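Local atomic coordinates of oxalate biosynthetic component 1 (Burkholderia thailandensis, PDB entry 5IKY), a protein that produces oxalate in quorum sensing-dependent oxalogenesis, as a bifunctional serine hydrolase of the alpha/beta hydrolase fold that also has lyase activity. Residues P16-H29 / G188-L202. Residues are numbered along the deposited sequence; the frame is centred on the assembly and turned at random.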
loop_
_atom_site.group_PDB
_atom_site.type_symbol
_atom_site.label_atom_id
_atom_site.label_comp_id
_atom_site.label_asym_id
_atom_site.label_seq_id
_atom_site.Cartn_x
_atom_site.Cartn_y
_atom_site.Cartn_z
ATOM N N PRO A 16 19.670 -7.643 17.381
ATOM C CA PRO A 16 20.254 -8.319 16.213
ATOM C C PRO A 16 21.128 -7.394 15.374
ATOM O O PRO A 16 20.994 -6.173 15.462
ATOM C CB PRO A 16 19.025 -8.770 15.418
ATOM C CG PRO A 16 17.967 -7.794 15.791
ATOM C CD PRO A 16 18.209 -7.489 17.241
ATOM N N LYS A 17 22.018 -7.971 14.575
ATOM C CA LYS A 17 22.937 -7.179 13.766
ATOM C C LYS A 17 22.883 -7.570 12.296
ATOM O O LYS A 17 22.512 -8.692 11.952
ATOM C CB LYS A 17 24.370 -7.320 14.284
ATOM C CG LYS A 17 24.548 -6.966 15.751
ATOM C CD LYS A 17 26.014 -7.026 16.150
ATOM C CE LYS A 17 26.200 -6.774 17.635
ATOM N NZ LYS A 17 27.637 -6.836 18.016
ATOM N N PHE A 18 23.260 -6.633 11.433
ATOM C CA PHE A 18 23.347 -6.902 10.005
ATOM C C PHE A 18 24.652 -7.615 9.659
ATOM O O PHE A 18 25.721 -7.242 10.141
ATOM C CB PHE A 18 23.225 -5.598 9.213
ATOM C CG PHE A 18 23.600 -5.727 7.764
ATOM C CD1 PHE A 18 22.805 -6.447 6.887
ATOM C CD2 PHE A 18 24.740 -5.114 7.277
ATOM C CE1 PHE A 18 23.150 -6.560 5.553
ATOM C CE2 PHE A 18 25.091 -5.221 5.944
ATOM C CZ PHE A 18 24.295 -5.946 5.080
ATOM N N LEU A 19 24.553 -8.649 8.829
ATOM C CA LEU A 19 25.729 -9.359 8.336
ATOM C C LEU A 19 25.734 -9.392 6.808
ATOM O O LEU A 19 24.868 -10.009 6.188
ATOM C CB LEU A 19 25.780 -10.780 8.898
ATOM C CG LEU A 19 26.975 -11.634 8.466
ATOM C CD1 LEU A 19 28.293 -10.997 8.888
ATOM C CD2 LEU A 19 26.850 -13.040 9.026
ATOM N N ASP A 20 26.713 -8.719 6.210
ATOM C CA ASP A 20 26.825 -8.628 4.756
ATOM C C ASP A 20 27.072 -9.999 4.125
ATOM O O ASP A 20 28.082 -10.644 4.410
ATOM C CB ASP A 20 27.953 -7.665 4.379
ATOM C CG ASP A 20 27.802 -7.095 2.979
ATOM O OD1 ASP A 20 27.212 -7.768 2.108
ATOM O OD2 ASP A 20 28.283 -5.966 2.750
ATOM N N PRO A 21 26.150 -10.444 3.253
ATOM C CA PRO A 21 26.277 -11.741 2.580
ATOM C C PRO A 21 27.494 -11.800 1.670
ATOM O O PRO A 21 27.952 -12.890 1.334
ATOM C CB PRO A 21 24.991 -11.845 1.747
ATOM C CG PRO A 21 24.088 -10.804 2.258
ATOM C CD PRO A 21 24.941 -9.723 2.828
ATOM N N LEU A 22 27.999 -10.635 1.273
ATOM C CA LEU A 22 29.104 -10.558 0.326
ATOM C C LEU A 22 30.450 -10.359 1.020
ATOM O O LEU A 22 31.444 -10.026 0.376
ATOM C CB LEU A 22 28.854 -9.431 -0.677
ATOM C CG LEU A 22 27.543 -9.551 -1.456
ATOM C CD1 LEU A 22 27.424 -8.450 -2.495
ATOM C CD2 LEU A 22 27.432 -10.924 -2.106
ATOM N N GLU A 23 30.476 -10.563 2.332
ATOM C CA GLU A 23 31.723 -10.560 3.085
ATOM C C GLU A 23 32.212 -11.987 3.276
ATOM O O GLU A 23 31.401 -12.904 3.419
ATOM C CB GLU A 23 31.542 -9.885 4.446
ATOM C CG GLU A 23 31.536 -8.370 4.413
ATOM C CD GLU A 23 31.524 -7.765 5.801
ATOM O OE1 GLU A 23 31.625 -8.529 6.786
ATOM O OE2 GLU A 23 31.413 -6.526 5.910
ATOM N N PRO A 24 33.539 -12.183 3.270
ATOM C CA PRO A 24 34.103 -13.504 3.570
ATOM C C PRO A 24 33.635 -14.016 4.931
ATOM O O PRO A 24 33.464 -13.227 5.860
ATOM C CB PRO A 24 35.621 -13.264 3.557
ATOM C CG PRO A 24 35.813 -11.785 3.365
ATOM C CD PRO A 24 34.558 -11.246 2.776
ATOM N N LYS A 25 33.418 -15.323 5.034
ATOM C CA LYS A 25 32.892 -15.919 6.256
ATOM C C LYS A 25 33.916 -16.834 6.919
ATOM O O LYS A 25 33.629 -17.474 7.931
ATOM C CB LYS A 25 31.606 -16.688 5.951
ATOM C CG LYS A 25 30.463 -15.801 5.490
ATOM C CD LYS A 25 30.012 -14.872 6.607
ATOM C CE LYS A 25 29.619 -13.505 6.071
ATOM N NZ LYS A 25 28.651 -13.604 4.948
ATOM N N PHE A 26 35.112 -16.889 6.345
ATOM C CA PHE A 26 36.188 -17.698 6.902
ATOM C C PHE A 26 37.547 -17.087 6.591
ATOM O O PHE A 26 37.816 -16.692 5.459
ATOM C CB PHE A 26 36.124 -19.131 6.365
ATOM C CG PHE A 26 37.244 -20.012 6.850
ATOM C CD1 PHE A 26 37.239 -20.512 8.142
ATOM C CD2 PHE A 26 38.298 -20.343 6.013
ATOM C CE1 PHE A 26 38.266 -21.320 8.594
ATOM C CE2 PHE A 26 39.332 -21.155 6.458
ATOM C CZ PHE A 26 39.314 -21.644 7.750
ATOM N N ILE A 27 38.395 -17.001 7.610
ATOM C CA ILE A 27 39.761 -16.535 7.425
ATOM C C ILE A 27 40.749 -17.589 7.904
ATOM O O ILE A 27 40.861 -17.837 9.106
ATOM C CB ILE A 27 40.023 -15.224 8.171
ATOM C CG1 ILE A 27 39.061 -14.142 7.686
ATOM C CG2 ILE A 27 41.464 -14.781 7.966
ATOM C CD1 ILE A 27 39.196 -12.841 8.433
ATOM N N PRO A 28 41.463 -18.218 6.958
ATOM C CA PRO A 28 42.470 -19.239 7.264
ATOM C C PRO A 28 43.529 -18.710 8.217
ATOM O O PRO A 28 43.827 -17.512 8.188
ATOM C CB PRO A 28 43.081 -19.550 5.899
ATOM C CG PRO A 28 42.030 -19.188 4.924
ATOM C CD PRO A 28 41.333 -17.995 5.508
ATOM N N HIS A 29 44.084 -19.587 9.044
ATOM C CA HIS A 29 45.116 -19.194 9.991
ATOM C C HIS A 29 46.269 -18.441 9.325
ATOM O O HIS A 29 46.662 -17.369 9.793
ATOM C CB HIS A 29 45.652 -20.424 10.710
ATOM C CG HIS A 29 46.314 -20.120 12.019
ATOM N ND1 HIS A 29 47.674 -19.962 12.145
ATOM C CD2 HIS A 29 45.806 -20.035 13.271
ATOM C CE1 HIS A 29 47.974 -19.718 13.411
ATOM N NE2 HIS A 29 46.859 -19.765 14.114
ATOM N N GLY A 188 41.939 -25.529 6.555
ATOM C CA GLY A 188 42.760 -25.667 7.742
ATOM C C GLY A 188 42.123 -24.937 8.908
ATOM O O GLY A 188 40.929 -24.639 8.888
ATOM N N ALA A 189 42.917 -24.651 9.933
ATOM C CA ALA A 189 42.431 -23.877 11.065
ATOM C C ALA A 189 42.304 -22.411 10.668
ATOM O O ALA A 189 42.885 -21.978 9.672
ATOM C CB ALA A 189 43.357 -24.034 12.258
ATOM N N GLY A 190 41.541 -21.651 11.447
ATOM C CA GLY A 190 41.344 -20.240 11.173
ATOM C C GLY A 190 40.167 -19.669 11.937
ATOM O O GLY A 190 39.752 -20.223 12.955
ATOM N N HIS A 191 39.627 -18.558 11.450
ATOM C CA HIS A 191 38.484 -17.929 12.100
ATOM C C HIS A 191 37.236 -17.980 11.226
ATOM O O HIS A 191 37.313 -17.999 9.998
ATOM C CB HIS A 191 38.810 -16.486 12.480
ATOM C CG HIS A 191 39.436 -16.350 13.832
ATOM N ND1 HIS A 191 40.787 -16.516 14.050
ATOM C CD2 HIS A 191 38.893 -16.063 15.040
ATOM C CE1 HIS A 191 41.050 -16.340 15.332
ATOM N NE2 HIS A 191 39.918 -16.063 15.955
ATOM N N TRP A 192 36.086 -17.987 11.887
ATOM C CA TRP A 192 34.810 -18.268 11.249
ATOM C C TRP A 192 33.743 -17.310 11.761
ATOM O O TRP A 192 33.739 -16.962 12.940
ATOM C CB TRP A 192 34.425 -19.719 11.531
ATOM C CG TRP A 192 33.020 -20.099 11.218
ATOM C CD1 TRP A 192 32.296 -19.761 10.113
ATOM C CD2 TRP A 192 32.162 -20.903 12.030
ATOM N NE1 TRP A 192 31.039 -20.315 10.183
ATOM C CE2 TRP A 192 30.931 -21.020 11.353
ATOM C CE3 TRP A 192 32.316 -21.538 13.264
ATOM C CZ2 TRP A 192 29.860 -21.746 11.868
ATOM C CZ3 TRP A 192 31.253 -22.260 13.774
ATOM C CH2 TRP A 192 30.041 -22.357 13.079
ATOM N N GLN A 193 32.851 -16.876 10.876
ATOM C CA GLN A 193 31.728 -16.029 11.269
ATOM C C GLN A 193 30.418 -16.813 11.205
ATOM O O GLN A 193 29.829 -16.962 10.135
ATOM C CB GLN A 193 31.658 -14.781 10.380
ATOM C CG GLN A 193 30.396 -13.930 10.551
ATOM C CD GLN A 193 30.212 -13.409 11.964
ATOM O OE1 GLN A 193 29.620 -14.078 12.811
ATOM N NE2 GLN A 193 30.713 -12.204 12.224
ATOM N N PRO A 194 29.965 -17.329 12.359
ATOM C CA PRO A 194 28.727 -18.111 12.463
ATOM C C PRO A 194 27.481 -17.271 12.194
ATOM O O PRO A 194 26.452 -17.805 11.783
ATOM C CB PRO A 194 28.739 -18.607 13.917
ATOM C CG PRO A 194 30.145 -18.397 14.402
ATOM C CD PRO A 194 30.646 -17.207 13.657
ATOM N N GLY A 195 27.577 -15.966 12.428
ATOM C CA GLY A 195 26.451 -15.076 12.225
ATOM C C GLY A 195 25.376 -15.253 13.280
ATOM O O GLY A 195 24.183 -15.181 12.982
ATOM N N LYS A 196 25.795 -15.490 14.518
ATOM C CA LYS A 196 24.850 -15.648 15.615
ATOM C C LYS A 196 24.188 -14.315 15.939
ATOM O O LYS A 196 24.860 -13.286 16.038
ATOM C CB LYS A 196 25.547 -16.221 16.850
ATOM C CG LYS A 196 25.851 -17.705 16.729
ATOM C CD LYS A 196 26.797 -18.183 17.816
ATOM C CE LYS A 196 27.087 -19.666 17.663
ATOM N NZ LYS A 196 28.199 -20.116 18.544
ATOM N N ALA A 197 22.863 -14.349 16.088
ATOM C CA ALA A 197 22.051 -13.149 16.290
ATOM C C ALA A 197 22.296 -12.126 15.183
ATOM O O ALA A 197 22.244 -10.918 15.414
ATOM C CB ALA A 197 22.329 -12.536 17.656
ATOM N N ARG A 198 22.572 -12.622 13.982
ATOM C CA ARG A 198 22.828 -11.759 12.836
ATOM C C ARG A 198 22.009 -12.199 11.632
ATOM O O ARG A 198 21.595 -13.355 11.538
ATOM C CB ARG A 198 24.318 -11.752 12.489
ATOM C CG ARG A 198 25.181 -11.092 13.547
ATOM C CD ARG A 198 26.645 -11.452 13.392
ATOM N NE ARG A 198 27.450 -10.834 14.442
ATOM C CZ ARG A 198 28.156 -9.720 14.282
ATOM N NH1 ARG A 198 28.174 -9.104 13.104
ATOM N NH2 ARG A 198 28.851 -9.227 15.298
ATOM N N SER A 199 21.772 -11.264 10.719
ATOM C CA SER A 199 20.988 -11.537 9.524
ATOM C C SER A 199 21.373 -10.594 8.395
ATOM O O SER A 199 21.655 -9.419 8.632
ATOM C CB SER A 199 19.492 -11.410 9.819
ATOM O OG SER A 199 18.731 -11.503 8.624
ATOM N N PRO A 200 21.388 -11.109 7.159
ATOM C CA PRO A 200 21.662 -10.291 5.976
ATOM C C PRO A 200 20.477 -9.407 5.591
ATOM O O PRO A 200 20.564 -8.650 4.625
ATOM C CB PRO A 200 21.934 -11.334 4.893
ATOM C CG PRO A 200 21.160 -12.525 5.321
ATOM C CD PRO A 200 21.218 -12.533 6.819
ATOM N N TYR A 201 19.384 -9.501 6.341
ATOM C CA TYR A 201 18.163 -8.790 5.984
ATOM C C TYR A 201 17.806 -7.702 6.990
ATOM O O TYR A 201 16.817 -6.991 6.818
ATOM C CB TYR A 201 17.004 -9.779 5.844
ATOM C CG TYR A 201 17.294 -10.894 4.865
ATOM C CD1 TYR A 201 17.308 -10.652 3.497
ATOM C CD2 TYR A 201 17.559 -12.185 5.305
ATOM C CE1 TYR A 201 17.576 -11.662 2.595
ATOM C CE2 TYR A 201 17.829 -13.205 4.407
ATOM C CZ TYR A 201 17.836 -12.935 3.054
ATOM O OH TYR A 201 18.101 -13.941 2.155
ATOM N N LEU A 202 18.615 -7.569 8.036
ATOM C CA LEU A 202 18.361 -6.552 9.047
ATOM C C LEU A 202 18.749 -5.167 8.544
ATOM O O LEU A 202 19.901 -4.931 8.183
ATOM C CB LEU A 202 19.112 -6.859 10.338
ATOM C CG LEU A 202 18.669 -5.947 11.483
ATOM C CD1 LEU A 202 17.288 -6.354 11.978
ATOM C CD2 LEU A 202 19.674 -5.957 12.608
#
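Ile27 and His191 form the hydrogen-bonded pair in the edge pairing of a three-stranded antiparallel sheet: Ile27 N reaches His191 O at 2.8 Å, and His191 N returns to Ile27 O at 2.7 Å. Gln193 N to Lys25 O extends the pairing. Gly190, with no side chain in the way, brings its CA 3.2 Å from Ile27 O in a CA-H...O contact. The Phe26 ring has CG anti to its backbone N (chi1 177°) and lies along the partner strand, its edge near Gly188 O.

Strands 17-18 and 198-199 pair in parallel. Lys17 N donates to Ala197 O, Ser199 N to Lys17 O, and Leu19 N to Ser199 O from above the carbonyl plane. Leu19 CD2 lies 4.0 Å from Gln193 CG, and Pro21 CG meets Pro200 CB. The Arg198 guanidinium is packed between aliphatic Lys17 CD and, opposite, Gln193 NE2. Like charges come close: Lys17 NZ is 3.8 Å from Arg198 NH2. The Pro16 side chain is about 9 Å from the magnesium ion.

Exposed Ala197 and partly exposed Ala189 mark the looser side. The His29 ring is poorly ordered, though ND1 hydrogen-bonds Glu33 OE1; Ala189 O holds its backbone N.

Strand 190-192 lies between strands 26-28 and 53-55. Tyr159 of strand 156-160 stacks on Phe26, and Pro24 touches strand 246-248.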